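Local coordinates for protein RE68036p (Drosophila melanogaster, PDB 1SQH) that is of unknown function but contains two regions related to acetyltransferases and is probably an acyltransferase, possibly one that acylates glycine, at residues A[19-24]-A[37-42]; A[47-52]-A[62-67]. One frame throughout, in Å; residues are numbered along the deposited sequence.

Interaction 1. Residues A[19-24]-A[37-42]; sequences DELLDL and LLLYNQ
Leu39 lies against both Leu21 and Leu22, and these three leucines, with the base of Tyr40, make up the contact. Methyl CD2 of Leu39 rests on the backbone of the other helix, 3.5 Å from Leu22 CA and 3.5 Å from Leu21 O, and also reaches the branch carbon of Leu21 (CD2 to CG 3.6 Å), the two side chains crossing at about a right angle. Leu22 runs past Leu39 in the opposite sense. With its CG anti to the backbone N (chi1 169°), it lays CD1 over the facing helix, 3.6 Å from Leu39 CB and 3.3 Å from Tyr40 N. The same methyl touches Tyr40 CB, but the tyrosine ring leads away to Glu264, which its hydroxyl hydrogen-bonds. The side chains meet by apolar packing alone, with methyls also lying against main-chain atoms: the segment axes approach to 9.1 Å, at 143° between their N-to-C directions. Further out, Phe76 of helix 76-79 and Tyr82 touch Leu21, while Phe68 packs on Leu39, so Leu21 and Leu39 face the sheet. At the edge, Asp19 OD2 forms a salt bridge to Arg43 NE, a polar link between the same two helices. This roughly antiparallel pair, helices 15-29 and 34-51, follows the short first strand and precedes strand 67-71, consistent with the alpha1-alpha2 pair of the GNAT (GCN5-related N-acetyltransferase) fold.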
ATOM      1  N   ASP A  19       1.189 -15.109  10.372  1.00 24.64           N
ATOM      2  CA  ASP A  19       2.596 -15.402  10.184  1.00 25.78           C
ATOM      3  C   ASP A  19       2.773 -16.576   9.226  1.00 24.74           C
ATOM      4  O   ASP A  19       3.632 -16.533   8.339  1.00 25.66           O
ATOM      5  CB  ASP A  19       3.257 -15.680  11.535  1.00 25.43           C
ATOM      6  CG  ASP A  19       3.669 -14.399  12.247  1.00 30.12           C
ATOM      7  OD1 ASP A  19       3.677 -14.395  13.496  1.00 31.70           O
ATOM      8  OD2 ASP A  19       3.991 -13.397  11.560  1.00 29.95           O
ATOM      9  N   GLU A  20       1.953 -17.614   9.380  1.00 24.56           N
ATOM     10  CA  GLU A  20       2.040 -18.771   8.489  1.00 23.79           C
ATOM     11  C   GLU A  20       1.630 -18.346   7.085  1.00 23.63           C
ATOM     12  O   GLU A  20       2.211 -18.782   6.098  1.00 24.00           O
ATOM     13  CB  GLU A  20       1.112 -19.895   8.952  1.00 24.42           C
ATOM     14  CG  GLU A  20       1.621 -20.704  10.121  1.00 24.57           C
ATOM     15  CD  GLU A  20       0.703 -21.873  10.438  1.00 28.51           C
ATOM     16  OE1 GLU A  20      -0.069 -21.780  11.422  1.00 27.78           O
ATOM     17  OE2 GLU A  20       0.748 -22.884   9.695  1.00 24.63           O
ATOM     18  N   LEU A  21       0.604 -17.506   7.006  1.00 24.45           N
ATOM     19  CA  LEU A  21       0.128 -17.019   5.717  1.00 24.42           C
ATOM     20  C   LEU A  21       1.267 -16.281   5.012  1.00 23.91           C
ATOM     21  O   LEU A  21       1.454 -16.412   3.799  1.00 23.74           O
ATOM     22  CB  LEU A  21      -1.047 -16.074   5.923  1.00 21.71           C
ATOM     23  CG  LEU A  21      -1.751 -15.577   4.661  1.00 22.96           C
ATOM     24  CD1 LEU A  21      -2.324 -16.761   3.861  1.00 20.90           C
ATOM     25  CD2 LEU A  21      -2.850 -14.605   5.076  1.00 19.17           C
ATOM     26  N   LEU A  22       2.013 -15.500   5.791  1.00 23.12           N
ATOM     27  CA  LEU A  22       3.143 -14.732   5.287  1.00 23.30           C
ATOM     28  C   LEU A  22       4.233 -15.635   4.691  1.00 24.38           C
ATOM     29  O   LEU A  22       4.736 -15.359   3.601  1.00 22.65           O
ATOM     30  CB  LEU A  22       3.735 -13.883   6.417  1.00 21.91           C
ATOM     31  CG  LEU A  22       5.088 -13.189   6.192  1.00 23.84           C
ATOM     32  CD1 LEU A  22       5.000 -12.193   5.046  1.00 26.76           C
ATOM     33  CD2 LEU A  22       5.493 -12.461   7.467  1.00 25.61           C
ATOM     34  N   ASP A  23       4.604 -16.706   5.394  1.00 25.53           N
ATOM     35  CA  ASP A  23       5.645 -17.590   4.866  1.00 26.43           C
ATOM     36  C   ASP A  23       5.150 -18.435   3.696  1.00 25.67           C
ATOM     37  O   ASP A  23       5.934 -18.843   2.839  1.00 23.92           O
ATOM     38  CB  ASP A  23       6.200 -18.510   5.947  1.00 28.87           C
ATOM     39  CG  ASP A  23       7.399 -19.299   5.458  1.00 33.34           C
ATOM     40  OD1 ASP A  23       8.446 -18.675   5.184  1.00 35.98           O
ATOM     41  OD2 ASP A  23       7.295 -20.538   5.326  1.00 36.70           O
ATOM     42  N   LEU A  24       3.850 -18.710   3.667  1.00 25.57           N
ATOM     43  CA  LEU A  24       3.290 -19.482   2.569  1.00 25.79           C
ATOM     44  C   LEU A  24       3.487 -18.705   1.287  1.00 24.44           C
ATOM     45  O   LEU A  24       3.895 -19.260   0.266  1.00 24.02           O
ATOM     46  CB  LEU A  24       1.800 -19.708   2.752  1.00 28.08           C
ATOM     47  CG  LEU A  24       1.333 -20.873   3.597  1.00 30.92           C
ATOM     48  CD1 LEU A  24      -0.190 -20.913   3.506  1.00 34.18           C
ATOM     49  CD2 LEU A  24       1.945 -22.175   3.093  1.00 31.40           C
ATOM     50  N   LEU A  37       4.552  -8.878   0.315  1.00 16.25           N
ATOM     51  CA  LEU A  37       4.987  -7.569   0.800  1.00 17.31           C
ATOM     52  C   LEU A  37       3.962  -6.957   1.742  1.00 18.59           C
ATOM     53  O   LEU A  37       4.318  -6.392   2.781  1.00 16.42           O
ATOM     54  CB  LEU A  37       5.276  -6.639  -0.383  1.00 16.48           C
ATOM     55  CG  LEU A  37       6.571  -7.083  -1.090  1.00 20.12           C
ATOM     56  CD1 LEU A  37       6.832  -6.289  -2.365  1.00 16.67           C
ATOM     57  CD2 LEU A  37       7.724  -6.914  -0.101  1.00 18.67           C
ATOM     58  N   LEU A  38       2.688  -7.091   1.375  1.00 19.24           N
ATOM     59  CA  LEU A  38       1.589  -6.588   2.177  1.00 19.45           C
ATOM     60  C   LEU A  38       1.599  -7.291   3.539  1.00 19.68           C
ATOM     61  O   LEU A  38       1.519  -6.636   4.583  1.00 18.51           O
ATOM     62  CB  LEU A  38       0.274  -6.840   1.430  1.00 21.62           C
ATOM     63  CG  LEU A  38      -1.108  -6.818   2.098  1.00 22.05           C
ATOM     64  CD1 LEU A  38      -1.124  -5.905   3.294  1.00 26.69           C
ATOM     65  CD2 LEU A  38      -2.133  -6.372   1.049  1.00 22.45           C
ATOM     66  N   LEU A  39       1.719  -8.618   3.514  1.00 19.54           N
ATOM     67  CA  LEU A  39       1.744  -9.419   4.737  1.00 21.59           C
ATOM     68  C   LEU A  39       2.991  -9.074   5.542  1.00 23.37           C
ATOM     69  O   LEU A  39       2.936  -8.869   6.766  1.00 21.71           O
ATOM     70  CB  LEU A  39       1.726 -10.914   4.393  1.00 20.75           C
ATOM     71  CG  LEU A  39       0.381 -11.664   4.426  1.00 22.91           C
ATOM     72  CD1 LEU A  39      -0.719 -10.828   3.817  1.00 23.72           C
ATOM     73  CD2 LEU A  39       0.521 -12.991   3.671  1.00 21.91           C
ATOM     74  N   TYR A  40       4.123  -9.018   4.849  1.00 22.54           N
ATOM     75  CA  TYR A  40       5.377  -8.661   5.487  1.00 21.79           C
ATOM     76  C   TYR A  40       5.242  -7.286   6.157  1.00 21.71           C
ATOM     77  O   TYR A  40       5.599  -7.100   7.327  1.00 20.74           O
ATOM     78  CB  TYR A  40       6.484  -8.608   4.439  1.00 22.64           C
ATOM     79  CG  TYR A  40       7.720  -7.912   4.932  1.00 22.55           C
ATOM     80  CD1 TYR A  40       8.690  -8.603   5.649  1.00 21.86           C
ATOM     81  CD2 TYR A  40       7.903  -6.549   4.710  1.00 20.90           C
ATOM     82  CE1 TYR A  40       9.825  -7.951   6.133  1.00 21.77           C
ATOM     83  CE2 TYR A  40       9.022  -5.889   5.192  1.00 22.43           C
ATOM     84  CZ  TYR A  40       9.984  -6.596   5.898  1.00 21.95           C
ATOM     85  OH  TYR A  40      11.121  -5.940   6.330  1.00 24.03           O
ATOM     86  N   ASN A  41       4.718  -6.322   5.409  1.00 21.17           N
ATOM     87  CA  ASN A  41       4.570  -4.982   5.940  1.00 22.40           C
ATOM     88  C   ASN A  41       3.677  -4.908   7.174  1.00 24.22           C
ATOM     89  O   ASN A  41       4.069  -4.314   8.194  1.00 24.27           O
ATOM     90  CB  ASN A  41       4.023  -4.043   4.868  1.00 22.18           C
ATOM     91  CG  ASN A  41       3.868  -2.630   5.373  1.00 20.62           C
ATOM     92  OD1 ASN A  41       4.837  -1.892   5.505  1.00 16.14           O
ATOM     93  ND2 ASN A  41       2.640  -2.255   5.686  1.00 22.70           N
ATOM     94  N   GLN A  42       2.487  -5.506   7.091  1.00 24.11           N
ATOM     95  CA  GLN A  42       1.560  -5.461   8.214  1.00 23.56           C
ATOM     96  C   GLN A  42       2.174  -6.032   9.482  1.00 24.01           C
ATOM     97  O   GLN A  42       2.122  -5.406  10.541  1.00 23.07           O
ATOM     98  CB  GLN A  42       0.274  -6.213   7.894  1.00 24.91           C
ATOM     99  CG  GLN A  42      -0.799  -6.030   8.975  1.00 25.10           C
ATOM    100  CD  GLN A  42      -1.086  -4.556   9.235  1.00 24.71           C
ATOM    101  OE1 GLN A  42      -1.605  -3.857   8.366  1.00 24.95           O
ATOM    102  NE2 GLN A  42      -0.729  -4.075  10.424  1.00 23.99           N
TER

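Interaction 2. Residues A[47-52]-A[62-67]; sequences RQLSEA and ISLRKQ
Arg65 N bonds to Ile62 O at 2.9 Å, closing the turn from which Leu64 and Arg65 both meet Leu49. In a chain whose element order matches a GNAT fold, this turn belongs to the connection between the second helix, 34-51, and strand 67-71, and it packs back on the last turn of that helix. Leu49 points toward the connection. Its CD1 lies 3.7 Å from Leu64 CB, and its other methyl, CD2, is 4.0 Å from Leu64 CD2; the two leucines cross at about a right angle. Phe208 of helix 199-208 touches both, bringing the second half of the chain onto this apolar spot. Arg65 approaches Leu49 from the opposite direction. Its chain folds at chi2 (-44°) and again at chi3 (-105°), which turns the guanidinium flat over the leucine instead of letting it run straight out. Arg65 NH1 is buried here and has no hydrogen-bonding partner in the model. Leu49 meets the guanidinium by van der Waals contact over one face: its CD1 sits 3.1 Å above the guanidinium plane, offset toward the rim, with Arg65 CD and NE each 3.3 Å from that methyl.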
ATOM      1  N   ARG A  47       4.427  -5.608  14.978  1.00 33.27           N
ATOM      2  CA  ARG A  47       5.528  -5.718  15.928  1.00 37.79           C
ATOM      3  C   ARG A  47       5.855  -4.360  16.565  1.00 38.99           C
ATOM      4  O   ARG A  47       5.914  -4.238  17.789  1.00 37.81           O
ATOM      5  CB  ARG A  47       6.766  -6.250  15.214  1.00 42.49           C
ATOM      6  CG  ARG A  47       7.916  -6.645  16.121  1.00 47.38           C
ATOM      7  CD  ARG A  47       7.694  -8.032  16.693  1.00 51.41           C
ATOM      8  NE  ARG A  47       8.887  -8.531  17.369  1.00 55.35           N
ATOM      9  CZ  ARG A  47       8.969  -9.721  17.952  1.00 57.26           C
ATOM     10  NH1 ARG A  47      10.096 -10.095  18.546  1.00 57.86           N
ATOM     11  NH2 ARG A  47       7.921 -10.539  17.939  1.00 58.15           N
ATOM     12  N   GLN A  48       6.056  -3.342  15.726  1.00 39.28           N
ATOM     13  CA  GLN A  48       6.389  -1.999  16.204  1.00 40.48           C
ATOM     14  C   GLN A  48       5.309  -1.407  17.114  1.00 40.96           C
ATOM     15  O   GLN A  48       5.582  -1.023  18.248  1.00 40.50           O
ATOM     16  CB  GLN A  48       6.601  -1.054  15.021  1.00 42.84           C
ATOM     17  CG  GLN A  48       7.602  -1.517  13.976  1.00 44.83           C
ATOM     18  CD  GLN A  48       7.612  -0.600  12.762  1.00 46.00           C
ATOM     19  OE1 GLN A  48       7.870   0.600  12.878  1.00 46.62           O
ATOM     20  NE2 GLN A  48       7.323  -1.161  11.593  1.00 45.99           N
ATOM     21  N   LEU A  49       4.088  -1.318  16.598  1.00 40.94           N
ATOM     22  CA  LEU A  49       2.968  -0.774  17.352  1.00 42.31           C
ATOM     23  C   LEU A  49       2.802  -1.491  18.685  1.00 45.12           C
ATOM     24  O   LEU A  49       2.314  -0.907  19.661  1.00 45.31           O
ATOM     25  CB  LEU A  49       1.675  -0.898  16.540  1.00 41.35           C
ATOM     26  CG  LEU A  49       1.632  -0.108  15.229  1.00 38.72           C
ATOM     27  CD1 LEU A  49       0.320  -0.353  14.518  1.00 36.76           C
ATOM     28  CD2 LEU A  49       1.818   1.365  15.526  1.00 37.91           C
ATOM     29  N   SER A  50       3.205  -2.760  18.715  1.00 45.51           N
ATOM     30  CA  SER A  50       3.127  -3.566  19.925  1.00 47.34           C
ATOM     31  C   SER A  50       4.142  -3.034  20.941  1.00 48.40           C
ATOM     32  O   SER A  50       3.779  -2.653  22.059  1.00 48.14           O
ATOM     33  CB  SER A  50       3.435  -5.028  19.600  1.00 46.64           C
ATOM     34  OG  SER A  50       3.435  -5.817  20.776  1.00 48.60           O
ATOM     35  N   GLU A  51       5.412  -3.009  20.540  1.00 48.15           N
ATOM     36  CA  GLU A  51       6.475  -2.521  21.406  1.00 49.19           C
ATOM     37  C   GLU A  51       6.222  -1.083  21.837  1.00 50.15           C
ATOM     38  O   GLU A  51       6.722  -0.639  22.871  1.00 50.32           O
ATOM     39  CB  GLU A  51       7.821  -2.607  20.693  1.00 49.77           C
ATOM     40  CG  GLU A  51       8.190  -4.011  20.257  1.00 53.51           C
ATOM     41  CD  GLU A  51       9.602  -4.100  19.713  1.00 55.68           C
ATOM     42  OE1 GLU A  51       9.968  -3.250  18.873  1.00 56.44           O
ATOM     43  OE2 GLU A  51      10.343  -5.026  20.118  1.00 58.15           O
ATOM     44  N   ALA A  52       5.449  -0.354  21.035  1.00 50.32           N
ATOM     45  CA  ALA A  52       5.117   1.036  21.334  1.00 50.78           C
ATOM     46  C   ALA A  52       3.901   1.069  22.256  1.00 50.32           C
ATOM     47  O   ALA A  52       3.265   2.109  22.425  1.00 50.09           O
ATOM     48  CB  ALA A  52       4.815   1.796  20.041  1.00 50.75           C
ATOM     49  N   ILE A  62      -5.376   3.073  13.820  1.00 33.98           N
ATOM     50  CA  ILE A  62      -6.067   1.978  13.155  1.00 34.66           C
ATOM     51  C   ILE A  62      -5.671   1.831  11.689  1.00 33.26           C
ATOM     52  O   ILE A  62      -5.726   0.733  11.135  1.00 31.21           O
ATOM     53  CB  ILE A  62      -7.587   2.148  13.194  1.00 35.30           C
ATOM     54  CG1 ILE A  62      -7.962   3.513  12.637  1.00 37.03           C
ATOM     55  CG2 ILE A  62      -8.098   1.965  14.607  1.00 39.23           C
ATOM     56  CD1 ILE A  62      -9.350   3.562  12.058  1.00 38.47           C
ATOM     57  N   SER A  63      -5.289   2.938  11.061  1.00 32.27           N
ATOM     58  CA  SER A  63      -4.897   2.919   9.654  1.00 31.82           C
ATOM     59  C   SER A  63      -3.653   2.044   9.458  1.00 30.40           C
ATOM     60  O   SER A  63      -3.341   1.635   8.341  1.00 29.06           O
ATOM     61  CB  SER A  63      -4.620   4.343   9.163  1.00 31.86           C
ATOM     62  OG  SER A  63      -3.467   4.879   9.792  1.00 31.79           O
ATOM     63  N   LEU A  64      -2.962   1.755  10.559  1.00 29.91           N
ATOM     64  CA  LEU A  64      -1.764   0.917  10.542  1.00 30.13           C
ATOM     65  C   LEU A  64      -2.076  -0.541  10.934  1.00 30.48           C
ATOM     66  O   LEU A  64      -1.169  -1.330  11.217  1.00 30.46           O
ATOM     67  CB  LEU A  64      -0.715   1.498  11.495  1.00 29.29           C
ATOM     68  CG  LEU A  64       0.311   2.471  10.900  1.00 32.07           C
ATOM     69  CD1 LEU A  64      -0.372   3.483  10.006  1.00 32.27           C
ATOM     70  CD2 LEU A  64       1.077   3.167  12.021  1.00 33.79           C
ATOM     71  N   ARG A  65      -3.359  -0.892  10.947  1.00 29.27           N
ATOM     72  CA  ARG A  65      -3.784  -2.240  11.310  1.00 27.74           C
ATOM     73  C   ARG A  65      -4.562  -2.912  10.187  1.00 27.18           C
ATOM     74  O   ARG A  65      -5.089  -2.251   9.296  1.00 27.90           O
ATOM     75  CB  ARG A  65      -4.677  -2.206  12.562  1.00 27.72           C
ATOM     76  CG  ARG A  65      -4.215  -1.277  13.692  1.00 29.45           C
ATOM     77  CD  ARG A  65      -2.728  -1.405  13.943  1.00 31.87           C
ATOM     78  NE  ARG A  65      -2.374  -2.153  15.147  1.00 34.17           N
ATOM     79  CZ  ARG A  65      -2.291  -1.624  16.362  1.00 37.03           C
ATOM     80  NH1 ARG A  65      -2.546  -0.334  16.555  1.00 38.09           N
ATOM     81  NH2 ARG A  65      -1.919  -2.380  17.382  1.00 36.88           N
ATOM     82  N   LYS A  66      -4.633  -4.235  10.237  1.00 26.13           N
ATOM     83  CA  LYS A  66      -5.385  -5.006   9.255  1.00 27.18           C
ATOM     84  C   LYS A  66      -5.887  -6.279   9.928  1.00 28.03           C
ATOM     85  O   LYS A  66      -5.221  -6.829  10.804  1.00 28.15           O
ATOM     86  CB  LYS A  66      -4.513  -5.391   8.051  1.00 24.64           C
ATOM     87  CG  LYS A  66      -4.221  -4.274   7.057  1.00 25.85           C
ATOM     88  CD  LYS A  66      -3.651  -4.854   5.752  1.00 26.95           C
ATOM     89  CE  LYS A  66      -3.248  -3.771   4.766  1.00 26.69           C
ATOM     90  NZ  LYS A  66      -2.165  -2.907   5.325  1.00 27.96           N
ATOM     91  N   GLN A  67      -7.063  -6.740   9.529  1.00 28.92           N
ATOM     92  CA  GLN A  67      -7.611  -7.968  10.091  1.00 29.96           C
ATOM     93  C   GLN A  67      -7.730  -8.974   8.950  1.00 28.54           C
ATOM     94  O   GLN A  67      -8.498  -8.785   8.006  1.00 26.43           O
ATOM     95  CB  GLN A  67      -8.969  -7.691  10.725  1.00 33.18           C
ATOM     96  CG  GLN A  67      -8.882  -6.746  11.915  1.00 38.28           C
ATOM     97  CD  GLN A  67     -10.111  -5.866  12.055  1.00 40.60           C
ATOM     98  OE1 GLN A  67     -10.308  -4.922  11.275  1.00 42.90           O
ATOM     99  NE2 GLN A  67     -10.945  -6.169  13.044  1.00 37.44           N
TER

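From the N terminus, the chain passes through strand 10-12 into helix 15-29, turns, and comes back in helix 34-51; interaction 1 closes that twelve-residue excursion. Interaction 2 opens only afterwards, where the end of the same helix meets the connection 62-67 and closes a nine-residue loop. The two are thus in series, neither nested nor crossed, with centres about 14 Å apart; both use helix 34-51. Gln42 bridges them: its NE2 probably bonds Leu64 O (2.9 Å) and its OE1 Lys66 NZ (3.2 Å), while Leu38 packs on Lys66. Together they bind the first helix, the second helix and the lead-in to strand 67-71 into one unit.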